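Polysaccharide biosynthesis protein CapD (PDB 6BWC) probably catalyses an NADP-dependent conversion of UDP-N-acetylglucosamine, a step required for making CMP-pseudaminic acid, a sugar linked to flagellin glycosylation. Local coordinates at residues V37-R40 / N44-L47; N111-A116 / T162-V167; P181-Q186 / Q191-T196. The protein carries 2 engineered substitutions. One frame throughout, in Å; residues are numbered along the deposited sequence.

Contact 1 of 3, residues V37-R40 / N44-L47; sequences VFSR and NQFL. With NAP (NADP nicotinamide-adenine-dinucleotide phosphate), chain N.
Ser39, the last residue of strand 34-39, faces Gln45 in the first turn of helix 42-51 with their CA atoms 7.2 Å apart, the chain turning between them within a few residues. The Gln45 side chain reaches back across this turn toward the strand. Its CG lies anti to the carbonyl carbon (chi1 -79°) and the chain runs extended beyond it, so the amide ends against the strand backbone, with NE2 3.5 Å from Ser39 CB. NE2 also passes 3.2 Å from Ser39 O, but at an angle too poor for a hydrogen bond; a weak one goes instead to Leu62 O on the neighbouring strand. Val37 points toward the same helix at longer range.

Beyond Gln45, the strand end is turned over to the cofactor. Ser39 OG donates to phosphate oxygen O1X of NADP (2.8 Å) and is also hydrogen-bonded to Thr16. Phosphate oxygen O2X takes two N-H groups of one residue, Arg40 N at 2.8 Å and Arg40 NE at 3.0 Å, the latter nearly straight (179°), while Arg40 NH2 donates to O3X. The phosphorus lies in the guanidinium plane at its edge, and adenine N7A sits over one face. A serine ending the second strand and the arginine just after it, both bound to the adenosine ribose phosphate, are consistent with a Rossmann fold that prefers NADP.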
loop_
_atom_site.group_PDB
_atom_site.type_symbol
_atom_site.label_atom_id
_atom_site.label_comp_id
_atom_site.label_asym_id
_atom_site.label_seq_id
_atom_site.Cartn_x
_atom_site.Cartn_y
_atom_site.Cartn_z
ATOM N N VAL C 37 -12.894 18.318 -15.499
ATOM C CA VAL C 37 -13.469 17.001 -15.849
ATOM C C VAL C 37 -12.463 15.905 -15.434
ATOM O O VAL C 37 -11.305 15.940 -15.863
ATOM C CB VAL C 37 -13.778 16.895 -17.363
ATOM C CG1 VAL C 37 -14.158 15.489 -17.764
ATOM C CG2 VAL C 37 -14.924 17.804 -17.735
ATOM N N PHE C 38 -12.930 14.950 -14.613
ATOM C CA PHE C 38 -12.118 13.862 -14.047
ATOM C C PHE C 38 -12.700 12.489 -14.436
ATOM O O PHE C 38 -13.733 12.077 -13.927
ATOM C CB PHE C 38 -12.068 14.009 -12.534
ATOM C CG PHE C 38 -11.066 13.108 -11.853
ATOM C CD1 PHE C 38 -9.878 13.620 -11.368
ATOM C CD2 PHE C 38 -11.322 11.748 -11.656
ATOM C CE1 PHE C 38 -8.969 12.797 -10.702
ATOM C CE2 PHE C 38 -10.407 10.924 -11.006
ATOM C CZ PHE C 38 -9.239 11.445 -10.522
ATOM N N SER C 39 -12.006 11.789 -15.321
ATOM C CA SER C 39 -12.465 10.569 -15.951
ATOM C C SER C 39 -11.211 9.733 -16.161
ATOM O O SER C 39 -10.119 10.301 -16.288
ATOM C CB SER C 39 -13.142 10.944 -17.284
ATOM O OG SER C 39 -13.042 9.960 -18.314
ATOM N N ARG C 40 -11.331 8.407 -16.204
ATOM C CA ARG C 40 -10.170 7.554 -16.504
ATOM C C ARG C 40 -9.792 7.520 -17.974
ATOM O O ARG C 40 -8.643 7.427 -18.308
ATOM C CB ARG C 40 -10.436 6.121 -16.102
ATOM C CG ARG C 40 -10.798 5.921 -14.651
ATOM C CD ARG C 40 -11.340 4.519 -14.485
ATOM N NE ARG C 40 -12.562 4.352 -15.267
ATOM C CZ ARG C 40 -13.241 3.215 -15.406
ATOM N NH1 ARG C 40 -12.840 2.102 -14.791
ATOM N NH2 ARG C 40 -14.342 3.207 -16.169
ATOM N N ASN C 44 -12.634 9.062 -24.237
ATOM C CA ASN C 44 -13.860 9.799 -23.861
ATOM C C ASN C 44 -13.621 11.258 -23.629
ATOM O O ASN C 44 -14.446 12.081 -24.012
ATOM C CB ASN C 44 -14.489 9.242 -22.589
ATOM C CG ASN C 44 -15.413 8.089 -22.859
ATOM O OD1 ASN C 44 -15.485 7.587 -23.977
ATOM N ND2 ASN C 44 -16.129 7.658 -21.830
ATOM N N GLN C 45 -12.512 11.552 -22.954
ATOM C CA GLN C 45 -12.055 12.915 -22.790
ATOM C C GLN C 45 -11.717 13.530 -24.143
ATOM O O GLN C 45 -12.067 14.675 -24.388
ATOM C CB GLN C 45 -10.856 12.992 -21.829
ATOM C CG GLN C 45 -11.266 12.907 -20.356
ATOM C CD GLN C 45 -10.163 13.304 -19.390
ATOM O OE1 GLN C 45 -9.179 13.939 -19.770
ATOM N NE2 GLN C 45 -10.321 12.918 -18.135
ATOM N N PHE C 46 -11.074 12.759 -25.022
ATOM C CA PHE C 46 -10.756 13.206 -26.386
ATOM C C PHE C 46 -12.012 13.597 -27.166
ATOM O O PHE C 46 -12.035 14.644 -27.790
ATOM C CB PHE C 46 -9.945 12.130 -27.137
ATOM C CG PHE C 46 -9.674 12.455 -28.593
ATOM C CD1 PHE C 46 -8.782 13.468 -28.944
ATOM C CD2 PHE C 46 -10.307 11.734 -29.613
ATOM C CE1 PHE C 46 -8.532 13.763 -30.280
ATOM C CE2 PHE C 46 -10.066 12.029 -30.947
ATOM C CZ PHE C 46 -9.174 13.042 -31.278
ATOM N N LEU C 47 -13.058 12.778 -27.114
ATOM C CA LEU C 47 -14.319 13.135 -27.770
ATOM C C LEU C 47 -14.906 14.442 -27.227
ATOM O O LEU C 47 -15.210 15.337 -28.009
ATOM C CB LEU C 47 -15.338 12.011 -27.634
ATOM C CG LEU C 47 -15.043 10.752 -28.453
ATOM C CD1 LEU C 47 -16.087 9.691 -28.122
ATOM C CD2 LEU C 47 -15.009 11.032 -29.957
HETATM P PA NAP N . -21.870 6.973 -16.973
HETATM O O1A NAP N . -22.345 7.550 -18.277
HETATM O O2A NAP N . -21.326 5.586 -17.021
HETATM O O5B NAP N . -20.801 7.943 -16.301
HETATM C C5B NAP N . -19.768 7.397 -15.477
HETATM C C4B NAP N . -18.636 8.412 -15.346
HETATM O O4B NAP N . -17.657 8.028 -14.383
HETATM C C3B NAP N . -17.882 8.514 -16.645
HETATM O O3B NAP N . -17.437 9.866 -16.697
HETATM C C2B NAP N . -16.759 7.525 -16.469
HETATM O O2B NAP N . -15.749 7.822 -17.410
HETATM C C1B NAP N . -16.395 7.749 -15.001
HETATM N N9A NAP N . -15.730 6.662 -14.204
HETATM C C8A NAP N . -16.040 5.338 -14.079
HETATM N N7A NAP N . -15.192 4.686 -13.212
HETATM C C5A NAP N . -14.324 5.610 -12.763
HETATM C C6A NAP N . -13.159 5.658 -11.845
HETATM N N6A NAP N . -12.721 4.570 -11.196
HETATM N N1A NAP N . -12.534 6.832 -11.656
HETATM C C2A NAP N . -12.919 7.961 -12.278
HETATM N N3A NAP N . -13.956 8.000 -13.129
HETATM C C4A NAP N . -14.686 6.891 -13.410
HETATM O O3 NAP N . -23.004 7.034 -15.826
HETATM P PN NAP N . -24.223 8.093 -15.681
HETATM O O1N NAP N . -23.799 9.504 -16.065
HETATM O O2N NAP N . -25.456 7.480 -16.269
HETATM O O5D NAP N . -24.506 8.024 -14.118
HETATM C C5D NAP N . -23.776 8.863 -13.257
HETATM C C4D NAP N . -24.110 8.536 -11.805
HETATM O O4D NAP N . -25.538 8.471 -11.687
HETATM C C3D NAP N . -23.557 7.229 -11.211
HETATM O O3D NAP N . -22.985 7.518 -9.933
HETATM C C2D NAP N . -24.754 6.320 -11.056
HETATM O O2D NAP N . -24.657 5.469 -9.909
HETATM C C1D NAP N . -25.898 7.324 -10.907
HETATM N N1N NAP N . -27.213 6.834 -11.337
HETATM C C2N NAP N . -27.446 6.708 -12.654
HETATM C C3N NAP N . -28.646 6.260 -13.174
HETATM C C7N NAP N . -28.888 6.091 -14.634
HETATM O O7N NAP N . -29.919 5.517 -14.988
HETATM N N7N NAP N . -28.010 6.518 -15.546
HETATM C C4N NAP N . -29.755 5.940 -12.240
HETATM C C5N NAP N . -29.390 6.102 -10.828
HETATM C C6N NAP N . -28.149 6.563 -10.427
HETATM P P2B NAP N . -14.600 6.754 -17.781
HETATM O O1X NAP N . -14.021 7.438 -19.005
HETATM O O2X NAP N . -13.617 6.780 -16.630
HETATM O O3X NAP N . -15.300 5.393 -18.007
#

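Contact 2 of 3, residues N111-A116 / T162-V167; sequences NVIKAA and TTFTSV
Phe164 and Ile113 both direct their side chains with the first torsion near -60°: CG of Phe164 is anti to its own carbonyl carbon (chi1 -58°), which swings the ring off strand 163-169 toward helix 98-118, and CG1 of Ile113 is set the same way (chi1 -71°), bringing both branches at CB beside the ring. The two side chains pass each other at a slant, Ile113 CG2 lying 4.1 Å from Phe164 CZ. The same end of the ring reaches the helix backbone, where Ile113 O stands at the ring edge, near its plane, 4.0 Å from Phe164 CZ. One turn further on, the methyl of Ala116 comes to 4.4 Å from Phe164 CE1.

This is helix-on-sheet packing in the Rossmann fold. Helix 98-118 makes the crossover between the parallel strands 81-84 and 123-129, and Phe164 reaches it from the next strand over. Helix 138-156 lies alongside: Ala153 touches both Ile113 and Phe164, so the ring lies where helices 98-118 and 138-156 meet over the sheet, touching Val124 of the neighbouring strand.

At the end of the contact the backbones draw closer, Ala116 CA and Thr162 CA being 7.2 Å apart. Thr162 CG2 approaches Ala116 CB at 4.4 Å, whereas its hydroxyl OG1 is hydrogen-bonded to Val121 O, in the connection that follows the helix.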
loop_
_atom_site.group_PDB
_atom_site.type_symbol
_atom_site.label_atom_id
_atom_site.label_comp_id
_atom_site.label_asym_id
_atom_site.label_seq_id
_atom_site.Cartn_x
_atom_site.Cartn_y
_atom_site.Cartn_z
ATOM N N ASN C 111 -12.277 8.028 -0.776
ATOM C CA ASN C 111 -11.223 8.886 -1.281
ATOM C C ASN C 111 -11.757 10.309 -1.541
ATOM O O ASN C 111 -11.129 11.262 -1.098
ATOM C CB ASN C 111 -10.536 8.286 -2.523
ATOM C CG ASN C 111 -9.663 7.082 -2.193
ATOM O OD1 ASN C 111 -9.169 6.944 -1.051
ATOM N ND2 ASN C 111 -9.464 6.188 -3.199
ATOM N N VAL C 112 -12.918 10.447 -2.193
ATOM C CA VAL C 112 -13.531 11.761 -2.379
ATOM C C VAL C 112 -13.698 12.495 -1.027
ATOM O O VAL C 112 -13.218 13.624 -0.847
ATOM C CB VAL C 112 -14.879 11.643 -3.131
ATOM C CG1 VAL C 112 -15.726 12.907 -3.034
ATOM C CG2 VAL C 112 -14.619 11.319 -4.587
ATOM N N ILE C 113 -14.357 11.831 -0.084
ATOM C CA ILE C 113 -14.690 12.416 1.216
ATOM C C ILE C 113 -13.442 12.925 1.956
ATOM O O ILE C 113 -13.385 14.083 2.411
ATOM C CB ILE C 113 -15.485 11.388 2.072
ATOM C CG1 ILE C 113 -16.894 11.224 1.466
ATOM C CG2 ILE C 113 -15.588 11.832 3.537
ATOM C CD1 ILE C 113 -17.675 10.004 1.904
ATOM N N LYS C 114 -12.456 12.038 2.053
ATOM C CA LYS C 114 -11.168 12.305 2.675
ATOM C C LYS C 114 -10.413 13.456 1.978
ATOM O O LYS C 114 -9.879 14.348 2.630
ATOM C CB LYS C 114 -10.362 11.014 2.592
ATOM C CG LYS C 114 -9.078 10.973 3.392
ATOM C CD LYS C 114 -8.254 9.708 3.066
ATOM C CE LYS C 114 -6.729 9.936 3.262
ATOM N NZ LYS C 114 -5.876 9.199 2.266
ATOM N N ALA C 115 -10.387 13.420 0.649
ATOM C CA ALA C 115 -9.721 14.431 -0.167
ATOM C C ALA C 115 -10.396 15.804 -0.104
ATOM O O ALA C 115 -9.717 16.853 -0.177
ATOM C CB ALA C 115 -9.671 13.977 -1.616
ATOM N N ALA C 116 -11.733 15.785 -0.032
ATOM C CA ALA C 116 -12.546 16.989 -0.001
ATOM C C ALA C 116 -12.395 17.731 1.326
ATOM O O ALA C 116 -12.299 18.976 1.346
ATOM C CB ALA C 116 -13.994 16.622 -0.255
ATOM N N THR C 162 -16.577 21.754 5.184
ATOM C CA THR C 162 -17.026 20.967 4.017
ATOM C C THR C 162 -18.366 20.271 4.242
ATOM O O THR C 162 -18.527 19.543 5.182
ATOM C CB THR C 162 -15.997 19.884 3.605
ATOM O OG1 THR C 162 -14.773 20.508 3.233
ATOM C CG2 THR C 162 -16.485 19.077 2.409
ATOM N N THR C 163 -19.290 20.453 3.322
ATOM C CA THR C 163 -20.643 19.945 3.444
ATOM C C THR C 163 -20.798 18.676 2.585
ATOM O O THR C 163 -20.183 18.590 1.535
ATOM C CB THR C 163 -21.601 21.082 3.055
ATOM O OG1 THR C 163 -22.342 21.456 4.214
ATOM C CG2 THR C 163 -22.562 20.707 1.900
ATOM N N PHE C 164 -21.601 17.702 3.008
ATOM C CA PHE C 164 -21.855 16.518 2.171
ATOM C C PHE C 164 -23.341 16.232 1.993
ATOM O O PHE C 164 -24.106 16.312 2.943
ATOM C CB PHE C 164 -21.191 15.299 2.772
ATOM C CG PHE C 164 -19.704 15.438 2.941
ATOM C CD1 PHE C 164 -18.846 15.123 1.894
ATOM C CD2 PHE C 164 -19.164 15.876 4.157
ATOM C CE1 PHE C 164 -17.472 15.245 2.052
ATOM C CE2 PHE C 164 -17.802 16.000 4.327
ATOM C CZ PHE C 164 -16.953 15.680 3.277
ATOM N N THR C 165 -23.754 15.899 0.775
ATOM C CA THR C 165 -25.159 15.663 0.481
ATOM C C THR C 165 -25.309 14.594 -0.575
ATOM O O THR C 165 -24.487 14.495 -1.482
ATOM C CB THR C 165 -25.841 16.922 -0.095
ATOM O OG1 THR C 165 -25.268 18.106 0.471
ATOM C CG2 THR C 165 -27.315 16.894 0.183
ATOM N N SER C 166 -26.396 13.838 -0.486
ATOM C CA SER C 166 -26.749 12.872 -1.501
ATOM C C SER C 166 -28.007 13.288 -2.271
ATOM O O SER C 166 -28.948 13.853 -1.732
ATOM C CB SER C 166 -26.939 11.506 -0.855
ATOM O OG SER C 166 -25.679 10.949 -0.546
ATOM N N VAL C 167 -27.993 13.003 -3.557
ATOM C CA VAL C 167 -29.142 13.144 -4.435
ATOM C C VAL C 167 -29.517 11.679 -4.703
ATOM O O VAL C 167 -28.790 10.806 -4.237
ATOM C CB VAL C 167 -28.697 14.000 -5.640
ATOM C CG1 VAL C 167 -29.038 13.395 -6.970
ATOM C CG2 VAL C 167 -29.261 15.393 -5.511
#

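Contact 3 of 3, residues P181-Q186 / Q191-T196. With UD1 (uridine-diphosphate-N-acetylglucosamine), chain O.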
loop_
_atom_site.group_PDB
_atom_site.type_symbol
_atom_site.label_atom_id
_atom_site.label_comp_id
_atom_site.label_asym_id
_atom_site.label_seq_id
_atom_site.Cartn_x
_atom_site.Cartn_y
_atom_site.Cartn_z
ATOM N N PRO C 181 -31.562 3.125 -25.802
ATOM C CA PRO C 181 -30.608 2.991 -26.905
ATOM C C PRO C 181 -30.295 1.552 -27.273
ATOM O O PRO C 181 -29.937 1.312 -28.416
ATOM C CB PRO C 181 -29.337 3.645 -26.380
ATOM C CG PRO C 181 -29.774 4.544 -25.295
ATOM C CD PRO C 181 -31.033 3.966 -24.719
ATOM N N LEU C 182 -30.391 0.622 -26.318
ATOM C CA LEU C 182 -30.200 -0.806 -26.601
ATOM C C LEU C 182 -31.303 -1.352 -27.528
ATOM O O LEU C 182 -31.016 -1.851 -28.624
ATOM C CB LEU C 182 -30.159 -1.587 -25.291
ATOM C CG LEU C 182 -29.993 -3.093 -25.385
ATOM C CD1 LEU C 182 -28.706 -3.441 -26.092
ATOM C CD2 LEU C 182 -30.014 -3.691 -23.991
ATOM N N PHE C 183 -32.558 -1.224 -27.084
ATOM C CA PHE C 183 -33.751 -1.619 -27.867
ATOM C C PHE C 183 -33.800 -0.956 -29.254
ATOM O O PHE C 183 -33.982 -1.666 -30.238
ATOM C CB PHE C 183 -35.067 -1.340 -27.081
ATOM C CG PHE C 183 -35.428 -2.382 -26.015
ATOM C CD1 PHE C 183 -34.611 -3.470 -25.722
ATOM C CD2 PHE C 183 -36.604 -2.234 -25.280
ATOM C CE1 PHE C 183 -34.950 -4.374 -24.744
ATOM C CE2 PHE C 183 -36.949 -3.148 -24.289
ATOM C CZ PHE C 183 -36.116 -4.222 -24.020
ATOM N N GLU C 184 -33.610 0.369 -29.344
ATOM C CA GLU C 184 -33.452 1.034 -30.652
ATOM C C GLU C 184 -32.475 0.298 -31.551
ATOM O O GLU C 184 -32.772 0.047 -32.707
ATOM C CB GLU C 184 -32.944 2.471 -30.492
ATOM C CG GLU C 184 -32.694 3.198 -31.823
ATOM C CD GLU C 184 -32.548 4.712 -31.686
ATOM O OE1 GLU C 184 -31.875 5.166 -30.716
ATOM O OE2 GLU C 184 -33.085 5.445 -32.561
ATOM N N ASN C 185 -31.314 -0.040 -30.989
ATOM C CA ASN C 185 -30.166 -0.580 -31.731
ATOM C C ASN C 185 -30.310 -2.046 -32.043
ATOM O O ASN C 185 -29.927 -2.509 -33.127
ATOM C CB ASN C 185 -28.862 -0.384 -30.941
ATOM C CG ASN C 185 -27.728 0.089 -31.809
ATOM O OD1 ASN C 185 -27.853 1.094 -32.525
ATOM N ND2 ASN C 185 -26.612 -0.617 -31.756
ATOM N N GLN C 186 -30.822 -2.779 -31.065
ATOM C CA GLN C 186 -31.248 -4.149 -31.277
ATOM C C GLN C 186 -32.249 -4.209 -32.434
ATOM O O GLN C 186 -32.142 -5.076 -33.280
ATOM C CB GLN C 186 -31.879 -4.732 -29.993
ATOM C CG GLN C 186 -30.893 -5.029 -28.865
ATOM C CD GLN C 186 -31.503 -5.808 -27.700
ATOM O OE1 GLN C 186 -32.686 -5.667 -27.388
ATOM N NE2 GLN C 186 -30.683 -6.629 -27.043
ATOM N N GLN C 191 -33.133 -6.857 -35.551
ATOM C CA GLN C 191 -34.603 -6.915 -35.705
ATOM C C GLN C 191 -35.301 -7.829 -34.682
ATOM O O GLN C 191 -36.175 -8.631 -35.021
ATOM C CB GLN C 191 -35.000 -7.284 -37.145
ATOM C CG GLN C 191 -34.374 -6.397 -38.217
ATOM C CD GLN C 191 -32.908 -6.735 -38.505
ATOM O OE1 GLN C 191 -32.055 -5.846 -38.579
ATOM N NE2 GLN C 191 -32.611 -8.022 -38.655
ATOM N N LYS C 192 -34.898 -7.671 -33.425
ATOM C CA LYS C 192 -35.472 -8.400 -32.298
ATOM C C LYS C 192 -34.941 -7.799 -31.011
ATOM O O LYS C 192 -33.747 -7.537 -30.917
ATOM C CB LYS C 192 -35.127 -9.896 -32.348
ATOM C CG LYS C 192 -33.642 -10.264 -32.476
ATOM C CD LYS C 192 -33.317 -11.590 -31.782
ATOM C CE LYS C 192 -33.928 -12.799 -32.499
ATOM N NZ LYS C 192 -33.964 -14.005 -31.619
ATOM N N ILE C 193 -35.803 -7.562 -30.027
ATOM C CA ILE C 193 -35.318 -7.068 -28.723
ATOM C C ILE C 193 -35.161 -8.217 -27.722
ATOM O O ILE C 193 -35.740 -9.300 -27.884
ATOM C CB ILE C 193 -36.177 -5.912 -28.116
ATOM C CG1 ILE C 193 -37.676 -6.261 -28.076
ATOM C CG2 ILE C 193 -35.947 -4.611 -28.883
ATOM C CD1 ILE C 193 -38.465 -5.406 -27.111
ATOM N N THR C 194 -34.360 -7.948 -26.694
ATOM C CA THR C 194 -34.147 -8.846 -25.563
ATOM C C THR C 194 -34.898 -8.323 -24.341
ATOM O O THR C 194 -34.560 -7.279 -23.783
ATOM C CB THR C 194 -32.655 -8.955 -25.235
ATOM O OG1 THR C 194 -32.019 -9.786 -26.211
ATOM C CG2 THR C 194 -32.432 -9.566 -23.867
ATOM N N VAL C 195 -35.885 -9.088 -23.898
ATOM C CA VAL C 195 -36.786 -8.669 -22.840
ATOM C C VAL C 195 -36.482 -9.495 -21.591
ATOM O O VAL C 195 -36.494 -10.717 -21.630
ATOM C CB VAL C 195 -38.233 -8.791 -23.356
ATOM C CG1 VAL C 195 -39.193 -9.347 -22.314
ATOM C CG2 VAL C 195 -38.691 -7.434 -23.901
ATOM N N THR C 196 -36.172 -8.822 -20.491
ATOM C CA THR C 196 -35.919 -9.493 -19.216
ATOM C C THR C 196 -37.256 -10.040 -18.694
ATOM O O THR C 196 -37.460 -11.251 -18.643
ATOM C CB THR C 196 -35.262 -8.543 -18.168
ATOM O OG1 THR C 196 -36.009 -7.308 -18.070
ATOM C CG2 THR C 196 -33.767 -8.238 -18.525
HETATM C "C1'" UD1 O . -30.539 1.952 -14.109
HETATM C "C2'" UD1 O . -29.128 2.324 -13.687
HETATM C "C3'" UD1 O . -28.878 2.006 -12.214
HETATM C "C4'" UD1 O . -29.986 2.548 -11.316
HETATM C "C5'" UD1 O . -31.393 2.349 -11.913
HETATM C "C6'" UD1 O . -32.409 3.215 -11.156
HETATM C "C7'" UD1 O . -27.762 2.039 -15.716
HETATM C "C8'" UD1 O . -26.945 1.053 -16.527
HETATM N "N2'" UD1 O . -28.152 1.627 -14.506
HETATM O "O1'" UD1 O . -30.768 0.574 -13.861
HETATM O "O3'" UD1 O . -27.596 2.548 -11.837
HETATM O "O4'" UD1 O . -29.938 1.937 -10.040
HETATM O "O5'" UD1 O . -31.447 2.667 -13.320
HETATM O "O6'" UD1 O . -33.662 2.544 -10.999
HETATM O "O7'" UD1 O . -28.077 3.124 -16.201
HETATM N N1 UD1 O . -33.927 -4.741 -19.722
HETATM C C2 UD1 O . -34.368 -5.584 -20.786
HETATM N N3 UD1 O . -33.476 -6.063 -21.668
HETATM C C4 UD1 O . -32.163 -5.769 -21.578
HETATM C C5 UD1 O . -31.700 -4.949 -20.580
HETATM C C6 UD1 O . -32.603 -4.428 -19.666
HETATM O O2 UD1 O . -35.563 -5.906 -20.911
HETATM O O4 UD1 O . -31.345 -6.208 -22.401
HETATM C C1B UD1 O . -34.872 -4.212 -18.716
HETATM C C2B UD1 O . -34.428 -4.351 -17.258
HETATM O "O2'" UD1 O . -34.807 -5.599 -16.693
HETATM C C3B UD1 O . -35.055 -3.157 -16.566
HETATM C C4B UD1 O . -35.104 -2.131 -17.678
HETATM O O4B UD1 O . -34.991 -2.827 -18.919
HETATM O O3B UD1 O . -36.393 -3.363 -16.102
HETATM C C5B UD1 O . -33.999 -1.091 -17.589
HETATM O O5B UD1 O . -32.673 -1.629 -17.707
HETATM P PA UD1 O . -31.499 -0.533 -17.713
HETATM O O1A UD1 O . -30.170 -1.101 -18.148
HETATM O O2A UD1 O . -31.953 0.759 -18.400
HETATM O O3A UD1 O . -31.444 0.077 -16.220
HETATM P PB UD1 O . -31.685 -0.483 -14.720
HETATM O O1B UD1 O . -30.986 -1.816 -14.550
HETATM O O2B UD1 O . -33.125 -0.394 -14.228
#
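The shortest sound polar bond here runs from N3 of the uracil of UDP-N-acetylglucosamine to Thr194 O, at 2.7 Å; the Phe183 ring has this oxygen at its edge, near its plane, on the side of CE1. The amide of the same residue, Thr194 N, donates to Gln186 OE1 at 2.9 Å (157°), approaching from above the amide carbonyl plane, 35° out of it. Gln186 can reach this far because its CG is anti to the carbonyl carbon (chi1 -72°) and the rest of the chain is extended, crossing Thr194 at about a right angle. The other end of its amide, NE2, is hydrogen-bonded to Glu50 of the second subunit, which fixes the rotation of the group.

Helix 179-190 and strand 192-195 run roughly antiparallel, and the axes of these short segments approach to 7.4 Å, after Gln191 leaves the helix with positive phi. The chain reverses here in what is probably the substrate-binding part, as in extended short-chain dehydrogenases, where the nucleotide end of the sugar nucleotide is recognised. The uracil is read by main-chain atoms: besides the bond to Thr194 O, Thr196 N donates to uracil O2 at 3.0 Å. Leu182 adds an apolar contact, its CD2 lying beside O4.

The rest of the interface is apolar. Ile193 packs over one face of the Phe183 ring in a CH-pi contact, CD1 lying 4.0 Å from the ring centroid, while its CG2 comes 3.6 Å from Phe183 CD1. Val195 CG2 approaches the far end of the ring at CZ, and Met243 of helix 236-251 also touches Phe183.

In the fold
Contacts 1 and 2 belong to the same Rossmann sheet, with centres about 22 Å apart, whereas contact 3 lies on the substrate side, its centre about 28 Å from that of contact 1 and about 38 Å from that of contact 2, the latter across the chain's centre. Contact 1 holds the adenosine phosphate end of NADP and contact 3 the uracil end of the sugar nucleotide; between them nicotinamide C4N comes within 3.5 Å of C4' of the sugar. Contact 2 touches neither ligand, its Ile113 side chain being about 13 Å from NADP. The helix bearing residues 44-47 of the second subunit reaches contact 3 through Glu50; contacts 1 and 3 line this interface without touching.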